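Local coordinates for hypothetical protein TTHA1281 (Thermus thermophilus, PDB 2E6X) that is of unknown function, belongs to the DUF3248 family and forms an assembly of two copies of a small chain of helices and strands, at residues His12-Met17 / Ser34-Phe39; Asp22-Val27 / Glu50-Arg55; Gly18-Glu21 / Leu26-Arg29. One frame throughout, in Å; residues are numbered along the deposited sequence.

Contact 1. Residues His12-Met17 / Ser34-Phe39; sequences HLVWRM and SATPRF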
ATOM      1  N   HIS A  12      -7.121  -3.943  11.920  1.00 24.57           N
ATOM      2  CA  HIS A  12      -6.006  -3.103  11.542  1.00 24.17           C
ATOM      3  C   HIS A  12      -5.268  -3.902  10.508  1.00 25.15           C
ATOM      4  O   HIS A  12      -5.163  -5.122  10.633  1.00 27.46           O
ATOM      5  CB  HIS A  12      -5.102  -2.807  12.740  1.00 24.38           C
ATOM      6  CG  HIS A  12      -5.776  -2.015  13.827  1.00 26.25           C
ATOM      7  ND1 HIS A  12      -6.528  -2.600  14.829  1.00 26.91           N
ATOM      8  CD2 HIS A  12      -5.844  -0.677  14.041  1.00 26.03           C
ATOM      9  CE1 HIS A  12      -7.032  -1.658  15.606  1.00 24.08           C
ATOM     10  NE2 HIS A  12      -6.634  -0.484  15.150  1.00 24.82           N
ATOM     11  N   LEU A  13      -4.801  -3.217   9.471  1.00 22.37           N
ATOM     12  CA  LEU A  13      -4.055  -3.836   8.374  1.00 22.49           C
ATOM     13  C   LEU A  13      -2.567  -3.547   8.554  1.00 23.03           C
ATOM     14  O   LEU A  13      -2.191  -2.459   8.990  1.00 24.10           O
ATOM     15  CB  LEU A  13      -4.519  -3.245   7.037  1.00 24.37           C
ATOM     16  CG  LEU A  13      -5.996  -3.399   6.688  1.00 25.33           C
ATOM     17  CD1 LEU A  13      -6.228  -2.754   5.350  1.00 28.79           C
ATOM     18  CD2 LEU A  13      -6.380  -4.870   6.628  1.00 27.29           C
ATOM     19  N   VAL A  14      -1.727  -4.520   8.227  1.00 22.45           N
ATOM     20  CA  VAL A  14      -0.287  -4.346   8.345  1.00 21.45           C
ATOM     21  C   VAL A  14       0.233  -4.121   6.942  1.00 20.70           C
ATOM     22  O   VAL A  14      -0.177  -4.813   6.007  1.00 16.23           O
ATOM     23  CB  VAL A  14       0.402  -5.589   8.916  1.00 23.98           C
ATOM     24  CG1 VAL A  14       1.875  -5.277   9.251  1.00 22.12           C
ATOM     25  CG2 VAL A  14      -0.357  -6.071  10.146  1.00 24.60           C
ATOM     26  N   TRP A  15       1.111  -3.137   6.806  1.00 18.16           N
ATOM     27  CA  TRP A  15       1.713  -2.796   5.529  1.00 22.94           C
ATOM     28  C   TRP A  15       3.229  -2.864   5.589  1.00 20.81           C
ATOM     29  O   TRP A  15       3.835  -2.377   6.553  1.00 20.54           O
ATOM     30  CB  TRP A  15       1.346  -1.374   5.113  1.00 30.84           C
ATOM     31  CG  TRP A  15      -0.082  -1.181   4.817  1.00 37.92           C
ATOM     32  CD1 TRP A  15      -1.074  -0.854   5.705  1.00 41.90           C
ATOM     33  CD2 TRP A  15      -0.716  -1.354   3.549  1.00 42.16           C
ATOM     34  NE1 TRP A  15      -2.289  -0.819   5.061  1.00 44.71           N
ATOM     35  CE2 TRP A  15      -2.097  -1.124   3.738  1.00 43.19           C
ATOM     36  CE3 TRP A  15      -0.255  -1.689   2.269  1.00 44.28           C
ATOM     37  CZ2 TRP A  15      -3.018  -1.212   2.694  1.00 44.83           C
ATOM     38  CZ3 TRP A  15      -1.182  -1.778   1.227  1.00 43.53           C
ATOM     39  CH2 TRP A  15      -2.546  -1.540   1.450  1.00 44.88           C
ATOM     40  N   ARG A  16       3.839  -3.473   4.562  1.00 18.51           N
ATOM     41  CA  ARG A  16       5.293  -3.562   4.446  1.00 14.34           C
ATOM     42  C   ARG A  16       5.612  -3.388   2.972  1.00 18.56           C
ATOM     43  O   ARG A  16       4.845  -3.826   2.103  1.00 16.73           O
ATOM     44  CB  ARG A  16       5.829  -4.926   4.906  1.00 16.80           C
ATOM     45  CG  ARG A  16       5.641  -5.249   6.417  1.00 15.57           C
ATOM     46  CD  ARG A  16       6.499  -4.373   7.324  1.00 18.39           C
ATOM     47  NE  ARG A  16       6.388  -4.815   8.721  1.00 14.48           N
ATOM     48  CZ  ARG A  16       5.469  -4.383   9.582  1.00 21.29           C
ATOM     49  NH1 ARG A  16       4.578  -3.471   9.204  1.00 18.02           N
ATOM     50  NH2 ARG A  16       5.426  -4.896  10.814  1.00 17.10           N
HETATM   51  N   MSE A  17       6.735  -2.754   2.668  1.00 17.13           N
HETATM   52  CA  MSE A  17       7.093  -2.574   1.270  1.00 19.75           C
HETATM   53  C   MSE A  17       8.586  -2.520   1.088  1.00 18.29           C
HETATM   54  O   MSE A  17       9.324  -2.284   2.036  1.00 17.89           O
HETATM   55  CB  MSE A  17       6.499  -1.294   0.755  1.00 25.08           C
HETATM   56  CG  MSE A  17       6.880  -0.166   1.648  1.00 36.75           C
HETATM   57 SE   MSE A  17       5.850   1.315   1.210  1.00 60.09          SE
HETATM   58  CE  MSE A  17       6.054   1.312  -0.727  1.00 45.97           C
ATOM     59  N   SER A  34      -3.328  -9.719  12.666  1.00 23.54           N
ATOM     60  CA  SER A  34      -3.103 -11.061  13.181  1.00 23.17           C
ATOM     61  C   SER A  34      -2.113 -11.876  12.335  1.00 23.96           C
ATOM     62  O   SER A  34      -1.624 -12.917  12.779  1.00 22.83           O
ATOM     63  CB  SER A  34      -4.444 -11.795  13.301  1.00 25.08           C
ATOM     64  OG  SER A  34      -5.166 -11.733  12.090  1.00 27.77           O
ATOM     65  N   ALA A  35      -1.821 -11.391  11.124  1.00 20.55           N
ATOM     66  CA  ALA A  35      -0.889 -12.054  10.208  1.00 20.40           C
ATOM     67  C   ALA A  35       0.552 -11.528  10.320  1.00 16.21           C
ATOM     68  O   ALA A  35       1.432 -11.967   9.601  1.00 14.45           O
ATOM     69  CB  ALA A  35      -1.367 -11.885   8.764  1.00 15.15           C
ATOM     70  N   THR A  36       0.773 -10.593  11.235  1.00 16.39           N
ATOM     71  CA  THR A  36       2.063  -9.993  11.427  1.00 17.69           C
ATOM     72  C   THR A  36       3.209 -10.988  11.509  1.00 18.21           C
ATOM     73  O   THR A  36       4.218 -10.838  10.844  1.00 17.85           O
ATOM     74  CB  THR A  36       2.056  -9.143  12.700  1.00 19.72           C
ATOM     75  OG1 THR A  36       1.068  -8.120  12.566  1.00 16.55           O
ATOM     76  CG2 THR A  36       3.442  -8.529  12.942  1.00 19.04           C
ATOM     77  N   PRO A  37       3.081 -12.004  12.367  1.00 20.52           N
ATOM     78  CA  PRO A  37       4.154 -12.991  12.483  1.00 21.89           C
ATOM     79  C   PRO A  37       4.611 -13.511  11.105  1.00 23.25           C
ATOM     80  O   PRO A  37       5.805 -13.685  10.890  1.00 24.18           O
ATOM     81  CB  PRO A  37       3.508 -14.096  13.327  1.00 21.57           C
ATOM     82  CG  PRO A  37       2.616 -13.339  14.229  1.00 25.11           C
ATOM     83  CD  PRO A  37       1.976 -12.311  13.288  1.00 20.09           C
ATOM     84  N   ARG A  38       3.678 -13.727  10.173  1.00 19.89           N
ATOM     85  CA  ARG A  38       4.044 -14.278   8.839  1.00 19.87           C
ATOM     86  C   ARG A  38       4.891 -13.398   7.932  1.00 20.48           C
ATOM     87  O   ARG A  38       5.597 -13.896   7.041  1.00 21.33           O
ATOM     88  CB  ARG A  38       2.794 -14.648   8.049  1.00 19.64           C
ATOM     89  CG  ARG A  38       1.773 -15.457   8.820  1.00 22.06           C
ATOM     90  CD  ARG A  38       2.213 -16.858   9.023  1.00 24.74           C
ATOM     91  NE  ARG A  38       1.258 -17.540   9.879  1.00 28.64           N
ATOM     92  CZ  ARG A  38       1.467 -18.731  10.424  1.00 33.20           C
ATOM     93  NH1 ARG A  38       2.609 -19.366  10.192  1.00 31.38           N
ATOM     94  NH2 ARG A  38       0.525 -19.284  11.185  1.00 32.39           N
ATOM     95  N   PHE A  39       4.813 -12.090   8.123  1.00 21.67           N
ATOM     96  CA  PHE A  39       5.564 -11.192   7.269  1.00 21.16           C
ATOM     97  C   PHE A  39       7.066 -11.462   7.294  1.00 22.87           C
ATOM     98  O   PHE A  39       7.699 -11.537   6.239  1.00 18.99           O
ATOM     99  CB  PHE A  39       5.289  -9.713   7.633  1.00 19.18           C
ATOM    100  CG  PHE A  39       3.956  -9.183   7.129  1.00 22.53           C
ATOM    101  CD1 PHE A  39       2.760  -9.542   7.752  1.00 19.76           C
ATOM    102  CD2 PHE A  39       3.907  -8.272   6.061  1.00 21.15           C
ATOM    103  CE1 PHE A  39       1.534  -9.000   7.334  1.00 18.84           C
ATOM    104  CE2 PHE A  39       2.694  -7.732   5.636  1.00 19.50           C
ATOM    105  CZ  PHE A  39       1.500  -8.101   6.276  1.00 19.47           C
TER
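One face of the Phe39 ring receives Val14, whose CG1 stands 4.1 Å from CZ of Phe39, displaced toward the rim, while Ala35 C lies in the ring plane at its edge. Arg16 comes in obliquely, and its CG approaches CD2 of Phe39 to 3.5 Å. The contact lays the short helix 36-41 against strand 13-19, outermost in the chain's own three-stranded mixed sheet, on the side of that strand from which Val14 and Arg16 project; Trp15 points the other way, onto Val28 and Val30 and toward Met17 of the second subunit. CB of Val14 rests 3.8 Å from CZ of Phe39, the two side chains sliding past each other in opposite directions. The Arg16 chain bends at chi2 (-68°), which folds it back so that NH1 donates to Trp15 O at 3.0 Å from above the carbonyl plane. Its guanidinium is inclined 35° to the Phe39 ring, and with CZ of Arg16 5.8 Å from the ring centroid the cation-pi attraction is weak at most. Thr36 gives its hydroxyl to a hydrogen bond with Ala33 O, and the same OG1 touches Val14 CG2 at 3.5 Å.

Contact 2. Residues Asp22-Val27 / Glu50-Arg55; sequences DEDVLV and EAEMRR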
ATOM      1  N   ASP A  22      15.440  -9.826  -6.513  1.00 15.72           N
ATOM      2  CA  ASP A  22      15.939 -10.243  -7.814  1.00 15.57           C
ATOM      3  C   ASP A  22      15.272  -9.617  -9.056  1.00 16.92           C
ATOM      4  O   ASP A  22      15.559 -10.022 -10.182  1.00 11.97           O
ATOM      5  CB  ASP A  22      15.874 -11.784  -7.887  1.00 20.74           C
ATOM      6  CG  ASP A  22      14.450 -12.337  -7.663  1.00 24.85           C
ATOM      7  OD1 ASP A  22      13.511 -11.545  -7.359  1.00 24.04           O
ATOM      8  OD2 ASP A  22      14.277 -13.573  -7.781  1.00 30.58           O
ATOM      9  N   GLU A  23      14.369  -8.654  -8.874  1.00 15.09           N
ATOM     10  CA  GLU A  23      13.759  -8.011 -10.036  1.00 11.90           C
ATOM     11  C   GLU A  23      13.472  -6.569  -9.677  1.00 11.48           C
ATOM     12  O   GLU A  23      13.287  -6.235  -8.527  1.00 15.39           O
ATOM     13  CB  GLU A  23      12.449  -8.729 -10.482  1.00 18.58           C
ATOM     14  CG  GLU A  23      11.521  -9.094  -9.336  1.00 16.42           C
ATOM     15  CD  GLU A  23      10.137  -9.508  -9.800  1.00 16.72           C
ATOM     16  OE1 GLU A  23       9.980  -9.809 -10.991  1.00 18.60           O
ATOM     17  OE2 GLU A  23       9.208  -9.530  -8.968  1.00 16.09           O
ATOM     18  N   ASP A  24      13.435  -5.719 -10.688  1.00 10.45           N
ATOM     19  CA  ASP A  24      13.193  -4.311 -10.488  1.00 11.92           C
ATOM     20  C   ASP A  24      11.689  -4.080 -10.265  1.00 11.63           C
ATOM     21  O   ASP A  24      11.019  -3.490 -11.089  1.00 10.79           O
ATOM     22  CB  ASP A  24      13.704  -3.571 -11.720  1.00  9.15           C
ATOM     23  CG  ASP A  24      13.728  -2.083 -11.523  1.00 14.53           C
ATOM     24  OD1 ASP A  24      14.158  -1.661 -10.446  1.00 18.07           O
ATOM     25  OD2 ASP A  24      13.306  -1.351 -12.426  1.00 20.14           O
ATOM     26  N   VAL A  25      11.175  -4.549  -9.131  1.00 11.40           N
ATOM     27  CA  VAL A  25       9.752  -4.420  -8.827  1.00  7.35           C
ATOM     28  C   VAL A  25       9.506  -3.990  -7.368  1.00  9.24           C
ATOM     29  O   VAL A  25      10.123  -4.544  -6.442  1.00  7.40           O
ATOM     30  CB  VAL A  25       9.064  -5.761  -9.073  1.00 11.40           C
ATOM     31  CG1 VAL A  25       7.614  -5.693  -8.648  1.00 10.78           C
ATOM     32  CG2 VAL A  25       9.146  -6.134 -10.589  1.00  9.98           C
ATOM     33  N   LEU A  26       8.605  -3.024  -7.181  1.00  9.66           N
ATOM     34  CA  LEU A  26       8.249  -2.585  -5.833  1.00  9.04           C
ATOM     35  C   LEU A  26       7.194  -3.567  -5.317  1.00  7.62           C
ATOM     36  O   LEU A  26       6.184  -3.796  -5.978  1.00  8.31           O
ATOM     37  CB  LEU A  26       7.647  -1.169  -5.819  1.00  7.74           C
ATOM     38  CG  LEU A  26       7.077  -0.835  -4.415  1.00  9.65           C
ATOM     39  CD1 LEU A  26       8.270  -0.537  -3.451  1.00 10.03           C
ATOM     40  CD2 LEU A  26       6.129   0.369  -4.482  1.00 12.97           C
ATOM     41  N   VAL A  27       7.442  -4.157  -4.148  1.00  8.29           N
ATOM     42  CA  VAL A  27       6.474  -5.091  -3.590  1.00  8.95           C
ATOM     43  C   VAL A  27       5.757  -4.460  -2.389  1.00  9.15           C
ATOM     44  O   VAL A  27       6.375  -3.827  -1.517  1.00  9.07           O
ATOM     45  CB  VAL A  27       7.164  -6.426  -3.153  1.00  8.17           C
ATOM     46  CG1 VAL A  27       6.180  -7.345  -2.459  1.00  6.86           C
ATOM     47  CG2 VAL A  27       7.801  -7.137  -4.401  1.00  8.36           C
ATOM     48  N   GLU A  50      12.959   6.857  -1.574  1.00 11.92           N
ATOM     49  CA  GLU A  50      11.590   7.221  -1.874  1.00 13.70           C
ATOM     50  C   GLU A  50      11.414   7.560  -3.385  1.00 15.34           C
ATOM     51  O   GLU A  50      10.362   7.283  -3.992  1.00 14.28           O
ATOM     52  CB  GLU A  50      11.178   8.408  -0.985  1.00 13.43           C
ATOM     53  CG  GLU A  50       9.838   8.987  -1.337  1.00 20.94           C
ATOM     54  CD  GLU A  50       9.889  10.041  -2.437  1.00 19.87           C
ATOM     55  OE1 GLU A  50      10.974  10.562  -2.747  1.00 21.88           O
ATOM     56  OE2 GLU A  50       8.818  10.374  -2.972  1.00 25.05           O
ATOM     57  N   ALA A  51      12.444   8.146  -3.990  1.00 13.74           N
ATOM     58  CA  ALA A  51      12.402   8.498  -5.424  1.00 13.58           C
ATOM     59  C   ALA A  51      12.309   7.268  -6.315  1.00 13.59           C
ATOM     60  O   ALA A  51      11.650   7.282  -7.385  1.00  9.71           O
ATOM     61  CB  ALA A  51      13.645   9.307  -5.798  1.00 15.11           C
ATOM     62  N   GLU A  52      12.986   6.206  -5.880  1.00 14.26           N
ATOM     63  CA  GLU A  52      12.954   4.969  -6.616  1.00 16.11           C
ATOM     64  C   GLU A  52      11.532   4.416  -6.507  1.00 15.06           C
ATOM     65  O   GLU A  52      11.019   3.872  -7.460  1.00 12.26           O
ATOM     66  CB  GLU A  52      13.939   3.927  -6.059  1.00 16.13           C
ATOM     67  CG  GLU A  52      14.199   2.835  -7.122  1.00 22.00           C
ATOM     68  CD  GLU A  52      15.094   1.669  -6.693  1.00 26.58           C
ATOM     69  OE1 GLU A  52      16.050   1.847  -5.899  1.00 25.19           O
ATOM     70  OE2 GLU A  52      14.834   0.548  -7.187  1.00 28.66           O
HETATM   71  N   MSE A  53      10.937   4.507  -5.320  1.00 13.95           N
HETATM   72  CA  MSE A  53       9.571   4.028  -5.122  1.00 15.41           C
HETATM   73  C   MSE A  53       8.617   4.787  -6.021  1.00 11.29           C
HETATM   74  O   MSE A  53       7.726   4.196  -6.600  1.00 13.41           O
HETATM   75  CB  MSE A  53       9.104   4.191  -3.670  1.00 13.48           C
HETATM   76  CG  MSE A  53       9.796   3.289  -2.662  1.00 22.29           C
HETATM   77 SE   MSE A  53       8.889   3.402  -0.920  1.00 35.24          SE
HETATM   78  CE  MSE A  53       7.306   4.323  -1.556  1.00 14.65           C
ATOM     79  N   ARG A  54       8.820   6.092  -6.168  1.00  8.34           N
ATOM     80  CA  ARG A  54       7.917   6.854  -7.006  1.00 10.74           C
ATOM     81  C   ARG A  54       8.048   6.358  -8.456  1.00  9.63           C
ATOM     82  O   ARG A  54       7.056   6.100  -9.127  1.00  8.85           O
ATOM     83  CB  ARG A  54       8.229   8.370  -6.893  1.00 10.41           C
ATOM     84  CG  ARG A  54       7.564   9.210  -7.953  1.00  9.80           C
ATOM     85  CD  ARG A  54       8.013  10.684  -7.816  1.00 15.06           C
ATOM     86  NE  ARG A  54       7.506  11.514  -8.903  1.00 12.67           N
ATOM     87  CZ  ARG A  54       8.153  11.729 -10.047  1.00 18.81           C
ATOM     88  NH1 ARG A  54       9.360  11.169 -10.267  1.00 15.84           N
ATOM     89  NH2 ARG A  54       7.601  12.518 -10.978  1.00 18.61           N
ATOM     90  N   ARG A  55       9.288   6.204  -8.913  1.00 10.93           N
ATOM     91  CA  ARG A  55       9.563   5.734 -10.272  1.00 12.91           C
ATOM     92  C   ARG A  55       8.864   4.383 -10.569  1.00 10.68           C
ATOM     93  O   ARG A  55       8.207   4.194 -11.594  1.00 11.47           O
ATOM     94  CB  ARG A  55      11.080   5.574 -10.471  1.00 13.34           C
ATOM     95  CG  ARG A  55      11.448   4.829 -11.772  1.00 28.08           C
ATOM     96  CD  ARG A  55      12.962   4.676 -12.017  1.00 31.35           C
ATOM     97  NE  ARG A  55      13.611   3.620 -11.228  1.00 34.02           N
ATOM     98  CZ  ARG A  55      13.499   2.308 -11.465  1.00 35.47           C
ATOM     99  NH1 ARG A  55      12.762   1.873 -12.477  1.00 33.68           N
ATOM    100  NH2 ARG A  55      14.120   1.424 -10.681  1.00 33.54           N
TER
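Asp24 and Arg55 reach for each other from opposite directions and meet in an end-on, two-nitrogen salt bridge. NH2 of Arg55 donates to OD1 of Asp24 at 3.1 Å in a fairly straight bond, and NH1 of Arg55 donates to OD2 of Asp24 at 3.3 Å. Each carboxylate oxygen uses its syn lone pair, and both lie close to the guanidinium plane; the two flat groups are nearly coplanar. A further bond from NH2 to OD2 is weak. Arg55 leaves the helix with its first two torsions extended and turns at chi3 (78°), a bend that directs the guanidinium to the carboxylate. Asp24 sits at the centre of an inverse gamma turn, and its CB does not itself point at the helix; with chi1 at -170°, CG stands anti to the backbone N, which carries the carboxylate out of the turn to the guanidinium.

The bridge ties the loop leading into strand 26-32 to helix 50-58, which packs over the sheet face that carries Leu26 and Met17. Glu52 joins the network through its extended side chain: OE2 of Glu52 is 3.7 Å from NH2 of Arg55, a long ion pair, and 4.0 Å from OD1 of Asp24. This approach of two carboxylates is probably eased by the arginine, whose NH1 also forms a salt bridge with Glu59.

Deeper in, the contact turns apolar. Leu26 points at the helix and crosses selenomethionine Met53 at a slant; its chi1 of 171° swings CG away from the backbone N and brings CD1 to 4.2 Å from CG of Met53. Buried Leu26 also packs on Leu56 and Val57 of the same helix, whereas Met53 touches Leu13 of the second subunit.

Contact 3. Residues Gly18-Glu21 / Leu26-Arg29; sequences GRAE and LVVR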
ATOM      1  N   GLY A  18       9.006  -2.704  -0.161  1.00 13.59           N
ATOM      2  CA  GLY A  18      10.413  -2.687  -0.489  1.00 14.66           C
ATOM      3  C   GLY A  18      10.595  -3.329  -1.853  1.00 16.07           C
ATOM      4  O   GLY A  18       9.648  -3.874  -2.467  1.00  6.70           O
ATOM      5  N   ARG A  19      11.811  -3.261  -2.362  1.00 15.99           N
ATOM      6  CA  ARG A  19      12.038  -3.831  -3.665  1.00 12.22           C
ATOM      7  C   ARG A  19      12.282  -5.326  -3.593  1.00 13.25           C
ATOM      8  O   ARG A  19      12.852  -5.830  -2.631  1.00  9.71           O
ATOM      9  CB  ARG A  19      13.229  -3.151  -4.368  1.00 17.25           C
ATOM     10  CG  ARG A  19      13.143  -3.232  -5.903  1.00 15.94           C
ATOM     11  CD  ARG A  19      14.529  -3.032  -6.562  1.00 18.79           C
ATOM     12  NE  ARG A  19      15.215  -4.308  -6.511  1.00 20.56           N
ATOM     13  CZ  ARG A  19      16.527  -4.490  -6.589  1.00 21.49           C
ATOM     14  NH1 ARG A  19      17.357  -3.445  -6.740  1.00 19.69           N
ATOM     15  NH2 ARG A  19      17.008  -5.738  -6.472  1.00 18.45           N
ATOM     16  N   ALA A  20      11.810  -6.050  -4.608  1.00  7.43           N
ATOM     17  CA  ALA A  20      12.050  -7.491  -4.670  1.00 11.58           C
ATOM     18  C   ALA A  20      13.581  -7.630  -4.793  1.00 14.99           C
ATOM     19  O   ALA A  20      14.229  -6.784  -5.412  1.00 14.13           O
ATOM     20  CB  ALA A  20      11.399  -8.047  -5.912  1.00  9.72           C
ATOM     21  N   GLU A  21      14.161  -8.680  -4.223  1.00 15.70           N
ATOM     22  CA  GLU A  21      15.615  -8.875  -4.298  1.00 18.79           C
ATOM     23  C   GLU A  21      16.213  -9.186  -5.648  1.00 18.41           C
ATOM     24  O   GLU A  21      17.372  -8.857  -5.898  1.00 19.30           O
ATOM     25  CB  GLU A  21      16.083  -9.989  -3.356  1.00 26.41           C
ATOM     26  CG  GLU A  21      16.610  -9.462  -2.046  1.00 31.26           C
ATOM     27  CD  GLU A  21      17.550 -10.440  -1.372  1.00 38.71           C
ATOM     28  OE1 GLU A  21      17.098 -11.567  -1.067  1.00 38.51           O
ATOM     29  OE2 GLU A  21      18.738 -10.080  -1.158  1.00 38.98           O
ATOM     30  N   LEU A  26       8.605  -3.024  -7.181  1.00  9.66           N
ATOM     31  CA  LEU A  26       8.249  -2.585  -5.833  1.00  9.04           C
ATOM     32  C   LEU A  26       7.194  -3.567  -5.317  1.00  7.62           C
ATOM     33  O   LEU A  26       6.184  -3.796  -5.978  1.00  8.31           O
ATOM     34  CB  LEU A  26       7.647  -1.169  -5.819  1.00  7.74           C
ATOM     35  CG  LEU A  26       7.077  -0.835  -4.415  1.00  9.65           C
ATOM     36  CD1 LEU A  26       8.270  -0.537  -3.451  1.00 10.03           C
ATOM     37  CD2 LEU A  26       6.129   0.369  -4.482  1.00 12.97           C
ATOM     38  N   VAL A  27       7.442  -4.157  -4.148  1.00  8.29           N
ATOM     39  CA  VAL A  27       6.474  -5.091  -3.590  1.00  8.95           C
ATOM     40  C   VAL A  27       5.757  -4.460  -2.389  1.00  9.15           C
ATOM     41  O   VAL A  27       6.375  -3.827  -1.517  1.00  9.07           O
ATOM     42  CB  VAL A  27       7.164  -6.426  -3.153  1.00  8.17           C
ATOM     43  CG1 VAL A  27       6.180  -7.345  -2.459  1.00  6.86           C
ATOM     44  CG2 VAL A  27       7.801  -7.137  -4.401  1.00  8.36           C
ATOM     45  N   VAL A  28       4.441  -4.537  -2.395  1.00  8.09           N
ATOM     46  CA  VAL A  28       3.675  -4.065  -1.250  1.00  7.69           C
ATOM     47  C   VAL A  28       3.003  -5.287  -0.655  1.00 10.48           C
ATOM     48  O   VAL A  28       2.318  -6.069  -1.370  1.00  9.19           O
ATOM     49  CB  VAL A  28       2.647  -3.029  -1.670  1.00 10.92           C
ATOM     50  CG1 VAL A  28       1.654  -2.752  -0.524  1.00  8.85           C
ATOM     51  CG2 VAL A  28       3.413  -1.745  -2.060  1.00 13.44           C
ATOM     52  N   ARG A  29       3.247  -5.517   0.627  1.00  8.28           N
ATOM     53  CA  ARG A  29       2.598  -6.657   1.263  1.00 14.76           C
ATOM     54  C   ARG A  29       1.576  -6.120   2.244  1.00 13.28           C
ATOM     55  O   ARG A  29       1.871  -5.176   2.991  1.00 13.56           O
ATOM     56  CB  ARG A  29       3.617  -7.552   1.983  1.00 13.96           C
ATOM     57  CG  ARG A  29       4.567  -8.186   1.032  1.00 16.23           C
ATOM     58  CD  ARG A  29       5.664  -8.921   1.761  1.00 11.81           C
ATOM     59  NE  ARG A  29       6.469  -9.676   0.795  1.00 12.06           N
ATOM     60  CZ  ARG A  29       7.640 -10.213   1.079  1.00 10.09           C
ATOM     61  NH1 ARG A  29       8.140 -10.077   2.314  1.00  8.01           N
ATOM     62  NH2 ARG A  29       8.324 -10.849   0.124  1.00 12.08           N
TER
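Gly18 and Val27 form an antiparallel hydrogen-bonded pair with their CA atoms 5.6 Å apart, joined by Val27 N to Gly18 O at 2.8 Å and Gly18 N to Val27 O at 3.2 Å, and the next pair, Arg19 with Leu26, is non-hydrogen-bonded and closes to 4.5 Å between CA atoms.

CB of Val27 lies 3.6 Å beyond Gly18 O, in front of the carbonyl. CG2 of Val27, placed anti to the carbonyl carbon and beside the backbone N, meets CB of Ala20 at 4.0 Å. Leu26 serves the opposite face of the sheet, where its CD1 lies 3.7 Å from Gly18 O. The carbonyl oxygen of Gly18 is thus approached by the side chains of two successive residues of the facing strand, Leu26 and Val27.

These pairs belong to the beta hairpin of strands 13-19 and 26-32, close to the end where the chain turns between them. Strand 26-32 is the central strand of the sheet, and on its far side Leu26 and Val28 bond through their backbones to strand 62-66.

The side chain of Arg19 folds back on the following residue. The bend at chi3 (82°) returns the guanidinium to the backbone, where NE and NH2 of Arg19 both donate to Ala20 O, side-on. The NE bond is 2.9 Å to that oxygen, which so accepts two N-H groups. The aliphatic part of Arg19 touches Glu52 of helix 50-58.

Overall arrangement
Contacts 1 and 2 lie on opposite sides of the chain's centre, about 20 Å between their centres, and contact 3 is about 14 Å from contact 1 and 7 Å from contact 2. All three reach one sheet: contacts 1 and 3 share strand 13-19, while contacts 2 and 3 share strand 26-32 with Leu26 and Val27. Along the chain contact 3 is nested within the loop closed by contact 1, whose segments alternate with those of contact 2. The hairpin carries helix 36-41 on one face near one end and helix 50-58 on the opposite face near the other. Met17 packs on Met53 between contacts 1 and 2, which both touch the second subunit.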